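Local structure of methyltransferase 1 (2I2X) at residues A[59-62]-A[63-67]; A[106-109]-A[110-114]; A[196-199]-A[200-204]. The protein transfers the methyl group of methanol to the cob(I)amide bound to its partner MtaC, a zinc-dependent step of methanogenesis from methanol. All coordinates share one frame; numbering follows the deposited sequence.

Interaction 1. Residues A[59-62]-A[63-67]; sequences IKEY and ERITT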
loop_
_atom_site.group_PDB
_atom_site.type_symbol
_atom_site.label_atom_id
_atom_site.label_comp_id
_atom_site.label_asym_id
_atom_site.label_seq_id
_atom_site.Cartn_x
_atom_site.Cartn_y
_atom_site.Cartn_z
ATOM N N ILE A 59 1.885 -18.672 -14.825
ATOM C CA ILE A 59 3.342 -18.607 -14.858
ATOM C C ILE A 59 3.811 -17.215 -15.279
ATOM O O ILE A 59 4.735 -16.647 -14.696
ATOM C CB ILE A 59 3.920 -19.675 -15.818
ATOM C CG1 ILE A 59 3.768 -21.070 -15.200
ATOM C CG2 ILE A 59 5.377 -19.361 -16.164
ATOM C CD1 ILE A 59 4.091 -22.263 -16.136
ATOM N N LYS A 60 3.138 -16.657 -16.269
ATOM C CA LYS A 60 3.444 -15.322 -16.757
ATOM C C LYS A 60 3.262 -14.241 -15.672
ATOM O O LYS A 60 4.155 -13.421 -15.456
ATOM C CB LYS A 60 2.605 -15.024 -18.015
ATOM C CG LYS A 60 2.920 -13.724 -18.692
ATOM C CD LYS A 60 4.375 -13.644 -19.059
ATOM C CE LYS A 60 4.676 -12.351 -19.816
ATOM N NZ LYS A 60 6.145 -12.280 -20.124
ATOM N N GLU A 61 2.114 -14.254 -15.002
ATOM C CA GLU A 61 1.814 -13.291 -13.951
ATOM C C GLU A 61 2.893 -13.341 -12.852
ATOM O O GLU A 61 3.390 -12.288 -12.424
ATOM C CB GLU A 61 0.419 -13.543 -13.383
ATOM C CG GLU A 61 -0.048 -12.562 -12.332
ATOM C CD GLU A 61 -0.914 -11.446 -12.912
ATOM O OE1 GLU A 61 -0.586 -10.964 -14.030
ATOM O OE2 GLU A 61 -1.918 -11.043 -12.248
ATOM N N TYR A 62 3.268 -14.556 -12.436
ATOM C CA TYR A 62 4.290 -14.736 -11.419
ATOM C C TYR A 62 5.663 -14.276 -11.893
ATOM O O TYR A 62 6.464 -13.778 -11.095
ATOM C CB TYR A 62 4.343 -16.182 -10.899
ATOM C CG TYR A 62 3.225 -16.539 -9.947
ATOM C CD1 TYR A 62 3.119 -15.926 -8.697
ATOM C CD2 TYR A 62 2.301 -17.518 -10.277
ATOM C CE1 TYR A 62 2.092 -16.267 -7.796
ATOM C CE2 TYR A 62 1.262 -17.876 -9.404
ATOM C CZ TYR A 62 1.161 -17.243 -8.157
ATOM O OH TYR A 62 0.141 -17.590 -7.305
ATOM N N GLU A 63 5.940 -14.438 -13.183
ATOM C CA GLU A 63 7.161 -13.872 -13.745
ATOM C C GLU A 63 7.152 -12.363 -13.642
ATOM O O GLU A 63 8.177 -11.748 -13.348
ATOM C CB GLU A 63 7.367 -14.310 -15.187
ATOM C CG GLU A 63 7.926 -15.707 -15.246
ATOM C CD GLU A 63 8.211 -16.204 -16.643
ATOM O OE1 GLU A 63 7.430 -15.933 -17.569
ATOM O OE2 GLU A 63 9.225 -16.903 -16.809
ATOM N N ARG A 64 6.001 -11.756 -13.867
ATOM C CA ARG A 64 5.934 -10.308 -13.808
ATOM C C ARG A 64 6.149 -9.851 -12.366
ATOM O O ARG A 64 6.868 -8.877 -12.129
ATOM C CB ARG A 64 4.600 -9.793 -14.360
ATOM C CG ARG A 64 4.526 -9.798 -15.874
ATOM C CD ARG A 64 3.097 -9.607 -16.366
ATOM N NE ARG A 64 3.131 -9.416 -17.807
ATOM C CZ ARG A 64 2.080 -9.282 -18.608
ATOM N NH1 ARG A 64 0.842 -9.326 -18.121
ATOM N NH2 ARG A 64 2.292 -9.090 -19.916
ATOM N N ILE A 65 5.544 -10.586 -11.424
ATOM C CA ILE A 65 5.622 -10.279 -10.000
ATOM C C ILE A 65 7.095 -10.336 -9.580
ATOM O O ILE A 65 7.612 -9.399 -8.955
ATOM C CB ILE A 65 4.737 -11.249 -9.148
ATOM C CG1 ILE A 65 3.237 -10.950 -9.340
ATOM C CG2 ILE A 65 5.075 -11.147 -7.688
ATOM C CD1 ILE A 65 2.300 -12.121 -8.944
ATOM N N THR A 66 7.770 -11.411 -9.993
ATOM C CA THR A 66 9.114 -11.697 -9.564
ATOM C C THR A 66 10.059 -10.650 -10.126
ATOM O O THR A 66 10.885 -10.085 -9.397
ATOM C CB THR A 66 9.566 -13.113 -9.982
ATOM O OG1 THR A 66 8.583 -14.069 -9.574
ATOM C CG2 THR A 66 10.886 -13.474 -9.339
ATOM N N THR A 67 9.933 -10.377 -11.412
ATOM C CA THR A 67 10.738 -9.350 -12.014
ATOM C C THR A 67 10.492 -8.029 -11.313
ATOM O O THR A 67 11.432 -7.361 -10.970
ATOM C CB THR A 67 10.491 -9.261 -13.535
ATOM O OG1 THR A 67 10.929 -10.493 -14.134
ATOM C CG2 THR A 67 11.239 -8.086 -14.154
HETATM O O HOH W 1 0.341 -11.400 -16.468
#

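Interaction 2. Residues A[106-109]-A[110-114]; sequences KTIM and EKYHD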
loop_
_atom_site.group_PDB
_atom_site.type_symbol
_atom_site.label_atom_id
_atom_site.label_comp_id
_atom_site.label_asym_id
_atom_site.label_seq_id
_atom_site.Cartn_x
_atom_site.Cartn_y
_atom_site.Cartn_z
ATOM N N LYS A 106 12.415 -18.851 -9.600
ATOM C CA LYS A 106 13.831 -19.040 -9.231
ATOM C C LYS A 106 14.806 -18.640 -10.339
ATOM O O LYS A 106 15.907 -18.125 -10.053
ATOM C CB LYS A 106 14.131 -20.482 -8.781
ATOM C CG LYS A 106 15.437 -20.607 -7.982
ATOM C CD LYS A 106 15.356 -19.629 -6.774
ATOM C CE LYS A 106 16.335 -19.937 -5.710
ATOM N NZ LYS A 106 15.958 -21.177 -4.936
ATOM N N THR A 107 14.407 -18.888 -11.589
ATOM C CA THR A 107 15.225 -18.555 -12.750
ATOM C C THR A 107 15.521 -17.044 -12.747
ATOM O O THR A 107 16.669 -16.633 -12.877
ATOM C CB THR A 107 14.550 -18.999 -14.094
ATOM O OG1 THR A 107 14.353 -20.429 -14.117
ATOM C CG2 THR A 107 15.383 -18.560 -15.305
ATOM N N ILE A 108 14.483 -16.231 -12.577
ATOM C CA ILE A 108 14.653 -14.782 -12.528
ATOM C C ILE A 108 15.496 -14.367 -11.307
ATOM O O ILE A 108 16.414 -13.533 -11.430
ATOM C CB ILE A 108 13.292 -14.073 -12.531
ATOM C CG1 ILE A 108 12.639 -14.225 -13.913
ATOM C CG2 ILE A 108 13.417 -12.627 -12.064
ATOM C CD1 ILE A 108 11.128 -14.116 -13.893
ATOM N N MET A 109 15.206 -14.977 -10.157
ATOM C CA MET A 109 15.904 -14.672 -8.909
ATOM C C MET A 109 17.380 -14.926 -9.056
ATOM O O MET A 109 18.191 -14.149 -8.538
ATOM C CB MET A 109 15.338 -15.479 -7.722
ATOM C CG MET A 109 13.922 -15.082 -7.309
ATOM S SD MET A 109 13.294 -16.088 -5.941
ATOM C CE MET A 109 11.557 -15.897 -6.242
ATOM N N GLU A 110 17.729 -16.001 -9.768
ATOM C CA GLU A 110 19.149 -16.334 -10.077
ATOM C C GLU A 110 19.790 -15.285 -10.954
ATOM O O GLU A 110 20.899 -14.844 -10.666
ATOM C CB GLU A 110 19.296 -17.704 -10.727
ATOM C CG GLU A 110 19.306 -18.836 -9.705
ATOM C CD GLU A 110 18.746 -20.193 -10.204
ATOM O OE1 GLU A 110 18.107 -20.296 -11.271
ATOM O OE2 GLU A 110 18.945 -21.180 -9.480
ATOM N N LYS A 111 19.095 -14.871 -12.008
ATOM C CA LYS A 111 19.636 -13.843 -12.869
ATOM C C LYS A 111 20.023 -12.581 -12.038
ATOM O O LYS A 111 21.114 -12.029 -12.229
ATOM C CB LYS A 111 18.674 -13.536 -14.038
ATOM C CG LYS A 111 19.172 -12.431 -15.017
ATOM C CD LYS A 111 18.066 -11.836 -15.938
ATOM C CE LYS A 111 18.410 -10.387 -16.486
ATOM N NZ LYS A 111 17.832 -9.225 -15.663
ATOM N N TYR A 112 19.158 -12.161 -11.101
ATOM C CA TYR A 112 19.424 -10.978 -10.281
ATOM C C TYR A 112 20.521 -11.219 -9.275
ATOM O O TYR A 112 21.363 -10.347 -9.059
ATOM C CB TYR A 112 18.168 -10.473 -9.564
ATOM C CG TYR A 112 17.326 -9.582 -10.421
ATOM C CD1 TYR A 112 16.430 -10.125 -11.353
ATOM C CD2 TYR A 112 17.440 -8.180 -10.336
ATOM C CE1 TYR A 112 15.663 -9.319 -12.158
ATOM C CE2 TYR A 112 16.683 -7.354 -11.153
ATOM C CZ TYR A 112 15.786 -7.935 -12.058
ATOM O OH TYR A 112 15.013 -7.139 -12.867
ATOM N N HIS A 113 20.504 -12.393 -8.647
ATOM C CA HIS A 113 21.547 -12.733 -7.684
ATOM C C HIS A 113 22.925 -12.758 -8.380
ATOM O O HIS A 113 23.888 -12.219 -7.838
ATOM C CB HIS A 113 21.242 -14.042 -6.944
ATOM C CG HIS A 113 22.353 -14.505 -6.043
ATOM N ND1 HIS A 113 23.148 -15.597 -6.338
ATOM C CD2 HIS A 113 22.820 -14.005 -4.869
ATOM C CE1 HIS A 113 24.048 -15.754 -5.380
ATOM N NE2 HIS A 113 23.869 -14.802 -4.477
ATOM N N ASP A 114 23.001 -13.340 -9.579
ATOM C CA ASP A 114 24.254 -13.393 -10.333
ATOM C C ASP A 114 24.789 -12.006 -10.702
ATOM O O ASP A 114 25.975 -11.737 -10.501
ATOM C CB ASP A 114 24.137 -14.285 -11.576
ATOM C CG ASP A 114 23.910 -15.763 -11.230
ATOM O OD1 ASP A 114 24.251 -16.197 -10.104
ATOM O OD2 ASP A 114 23.393 -16.513 -12.095
#

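Interaction 3. Residues A[196-199]-A[200-204]; sequences MELI and WTDIS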
loop_
_atom_site.group_PDB
_atom_site.type_symbol
_atom_site.label_atom_id
_atom_site.label_comp_id
_atom_site.label_asym_id
_atom_site.label_seq_id
_atom_site.Cartn_x
_atom_site.Cartn_y
_atom_site.Cartn_z
ATOM N N MET A 196 -1.325 -31.643 12.873
ATOM C CA MET A 196 -0.058 -30.982 12.672
ATOM C C MET A 196 1.073 -31.995 12.707
ATOM O O MET A 196 1.986 -31.938 11.888
ATOM C CB MET A 196 0.175 -29.922 13.740
ATOM C CG MET A 196 -0.604 -28.656 13.563
ATOM S SD MET A 196 0.011 -27.635 12.224
ATOM C CE MET A 196 1.621 -27.144 12.831
ATOM N N GLU A 197 1.020 -32.932 13.651
ATOM C CA GLU A 197 2.071 -33.942 13.707
ATOM C C GLU A 197 2.137 -34.891 12.495
ATOM O O GLU A 197 3.221 -35.263 12.080
ATOM C CB GLU A 197 2.026 -34.718 15.006
ATOM C CG GLU A 197 3.177 -35.714 15.094
ATOM C CD GLU A 197 2.943 -36.821 16.080
ATOM O OE1 GLU A 197 3.942 -37.488 16.412
ATOM O OE2 GLU A 197 1.776 -37.007 16.526
ATOM N N LEU A 198 0.989 -35.249 11.926
ATOM C CA LEU A 198 0.941 -36.100 10.738
ATOM C C LEU A 198 1.675 -35.399 9.613
ATOM O O LEU A 198 2.715 -35.860 9.123
ATOM C CB LEU A 198 -0.512 -36.315 10.297
ATOM C CG LEU A 198 -1.049 -37.534 9.512
ATOM C CD1 LEU A 198 -2.061 -37.070 8.472
ATOM C CD2 LEU A 198 0.007 -38.421 8.855
ATOM N N ILE A 199 1.147 -34.251 9.220
ATOM C CA ILE A 199 1.644 -33.561 8.034
ATOM C C ILE A 199 3.096 -33.080 8.141
ATOM O O ILE A 199 3.868 -33.217 7.184
ATOM C CB ILE A 199 0.687 -32.437 7.628
ATOM C CG1 ILE A 199 0.600 -31.384 8.735
ATOM C CG2 ILE A 199 -0.696 -33.032 7.345
ATOM C CD1 ILE A 199 -0.216 -30.195 8.358
ATOM N N TRP A 200 3.485 -32.563 9.306
ATOM C CA TRP A 200 4.838 -32.017 9.434
ATOM C C TRP A 200 5.951 -33.072 9.475
ATOM O O TRP A 200 7.089 -32.796 9.109
ATOM C CB TRP A 200 4.926 -30.950 10.540
ATOM C CG TRP A 200 4.296 -29.656 10.009
ATOM C CD1 TRP A 200 3.029 -29.174 10.276
ATOM C CD2 TRP A 200 4.875 -28.757 9.049
ATOM N NE1 TRP A 200 2.803 -28.027 9.549
ATOM C CE2 TRP A 200 3.916 -27.749 8.790
ATOM C CE3 TRP A 200 6.119 -28.694 8.405
ATOM C CZ2 TRP A 200 4.165 -26.683 7.912
ATOM C CZ3 TRP A 200 6.375 -27.619 7.527
ATOM C CH2 TRP A 200 5.399 -26.636 7.293
ATOM N N THR A 201 5.604 -34.295 9.881
ATOM C CA THR A 201 6.525 -35.398 9.820
ATOM C C THR A 201 6.809 -35.698 8.366
ATOM O O THR A 201 7.957 -35.826 7.959
ATOM C CB THR A 201 5.909 -36.614 10.512
ATOM O OG1 THR A 201 5.729 -36.293 11.904
ATOM C CG2 THR A 201 6.804 -37.878 10.341
ATOM N N ASP A 202 5.765 -35.800 7.568
ATOM C CA ASP A 202 5.951 -36.022 6.163
ATOM C C ASP A 202 6.615 -34.837 5.459
ATOM O O ASP A 202 7.517 -35.061 4.629
ATOM C CB ASP A 202 4.624 -36.335 5.516
ATOM C CG ASP A 202 4.076 -37.676 5.933
ATOM O OD1 ASP A 202 4.864 -38.576 6.342
ATOM O OD2 ASP A 202 2.839 -37.821 5.857
ATOM N N ILE A 203 6.200 -33.597 5.784
ATOM C CA ILE A 203 6.777 -32.404 5.116
ATOM C C ILE A 203 8.286 -32.329 5.330
ATOM O O ILE A 203 9.032 -32.151 4.381
ATOM C CB ILE A 203 6.093 -31.073 5.484
ATOM C CG1 ILE A 203 4.683 -31.036 4.889
ATOM C CG2 ILE A 203 6.897 -29.922 4.919
ATOM C CD1 ILE A 203 3.649 -30.221 5.671
ATOM N N SER A 204 8.717 -32.518 6.571
ATOM C CA SER A 204 10.138 -32.507 6.932
ATOM C C SER A 204 10.967 -33.593 6.223
ATOM O O SER A 204 12.057 -33.327 5.699
ATOM C CB SER A 204 10.264 -32.648 8.435
ATOM O OG SER A 204 9.641 -31.543 9.080
#

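Interaction 1. Residues A[59-62]-A[63-67]
On helix 55-76, the crossover helix of a beta-alpha-beta unit between strands 40-43 and 80-86, Lys60 and Arg64 pack against each other one turn apart. CG of Lys60 lies over one face of the Arg64 guanidinium, and its CE comes 3.9 Å from Arg64 NE. A bend at chi2 (56°) carries the lysine stem across the guanidinium, CD passing 4.1 Å from Glu63 OE1. The two cations converge on an anion: Lys60 NZ and Arg64 NE both form salt bridges with the C-terminal carboxylate of His258 of a neighbouring subunit. Arg64 also communicates with Glu61 through a water, which donates to Glu61 OE1 at 2.6 Å and accepts a weak bond from Arg64 NH1; the same OE1 is paired with Arg48. A leucine in place of Arg64 would probably leave the terminal carboxylate of His258 with one cationic partner fewer and the water without its arginine donor.

Tyr62 O is gripped twice by Thr66, from N at 2.9 Å and from OG1 at 2.6 Å, the two donors reaching it from opposite faces of the carbonyl plane. With OG1 beside its own backbone N (chi1 -51°), the hydroxyl points back down the helix to that carbonyl. Tyr62 and Ile65 run side by side in the same direction, CD1 of the ring 3.9 Å from CD1 of the isoleucine. Ile65 N donates to Glu61 O at 2.9 Å. The arrangement is that of an outer helix of a TIM barrel: Tyr62 and Thr66 pack towards strand 80-86, while Lys60 and Arg64 serve the subunit interface.

Interaction 2. Residues A[106-109]-A[110-114]
From Lys106 to His113 the backbone keeps regular alpha-helical i to i+4 bonds, with Glu110 N to Lys106 O at 2.8 Å and Tyr112 N to Ile108 O at 3.1 Å. Ile108 and Tyr112 carry the apolar side of the turn. They lie side by side and point the same way, CG2 of Ile108 meeting CD1 of the ring at 4.0 Å, with CE1 equally near. The ring is also turned edge-on to the Ile108 carbonyl, whose O lies in the ring plane, 3.4 Å from Tyr112 CD1. Tyr112 OH is held by a hydrogen bond to Glu71.

Helix 95-116 belongs to the helical layer around the TIM barrel, and this apolar side faces helix 55-76: Ile108 rests on Glu63, Thr66 and Thr67, and Tyr112 on Met70. On another side Lys106 and Glu110 cross at about a right angle, CG of the lysine being 3.9 Å from Glu110 OE2. This is contact through the aliphatic stem, since Lys106 NZ stays 5.4 Å from that oxygen. Its chain bends at chi2 and again at chi4 (-73°), and the ammonium is taken up by a salt bridge to Asp159 and a hydrogen bond to Gly157 O.

Interaction 3. Residues A[196-199]-A[200-204]
Met196 and Trp200 form a Met-aromatic contact within helix 181-210 of the TIM barrel domain. The sulfur sits at the edge of the indole: SD of Met196 is 4.8 Å from the centroid of the five-membered ring of Trp200, 76° off the ring normal. CE of Met196 stands out of the ring plane, on the side away from Ile203, 3.6 Å from Trp200 CD1.

Other apolar side chains pack on the same ring. Ile203 CD1 covers one face over the ring centre, 3.8 Å above its plane. Ile199 CG1, set between its backbone N and carbonyl carbon (chi1 63°), approaches Trp200 CD1 obliquely at 3.6 Å. The indole is thus bounded by three apolar side chains, while NE1 is hydrogen-bonded to Asp217. The Trp200 side chain lies about 8 Å from that of Glu164, a zinc ligand, so this packing is near the metal site without entering it.

Among the polar contacts, main-chain bonding is uneven. Ile203 N reaches Ile199 O at 2.7 Å, but Asp202 N to Leu198 O and Thr201 N to Glu197 O are weak, each at 3.4 Å. Beside the weak threonine bond, the Thr201 hydroxyl donates to the same carbonyl, OG1 lying 2.7 Å from Glu197 O and nearly along the C=O axis.

How the interactions relate
The three contacts follow one another along the chain, each confined to one helix: 55-76, 95-116 and 181-210. Interactions 1 and 2 are neighbours, with centres 13 Å apart, and they touch where Ile108 CD1 meets Thr67 OG1 at 3.6 Å and Met109 CE meets Thr66 CG2 at 4.0 Å. Two successive long helices of the outer layer are thereby packed together. Interaction 3 stands apart: its centre is about 30 Å from that of interaction 1 and 31 Å from that of interaction 2, with no touch. It adjoins strand 213-216, whereas interaction 1 adjoins strand 80-86, so together they sample separate parts of the helical layer around one parallel barrel.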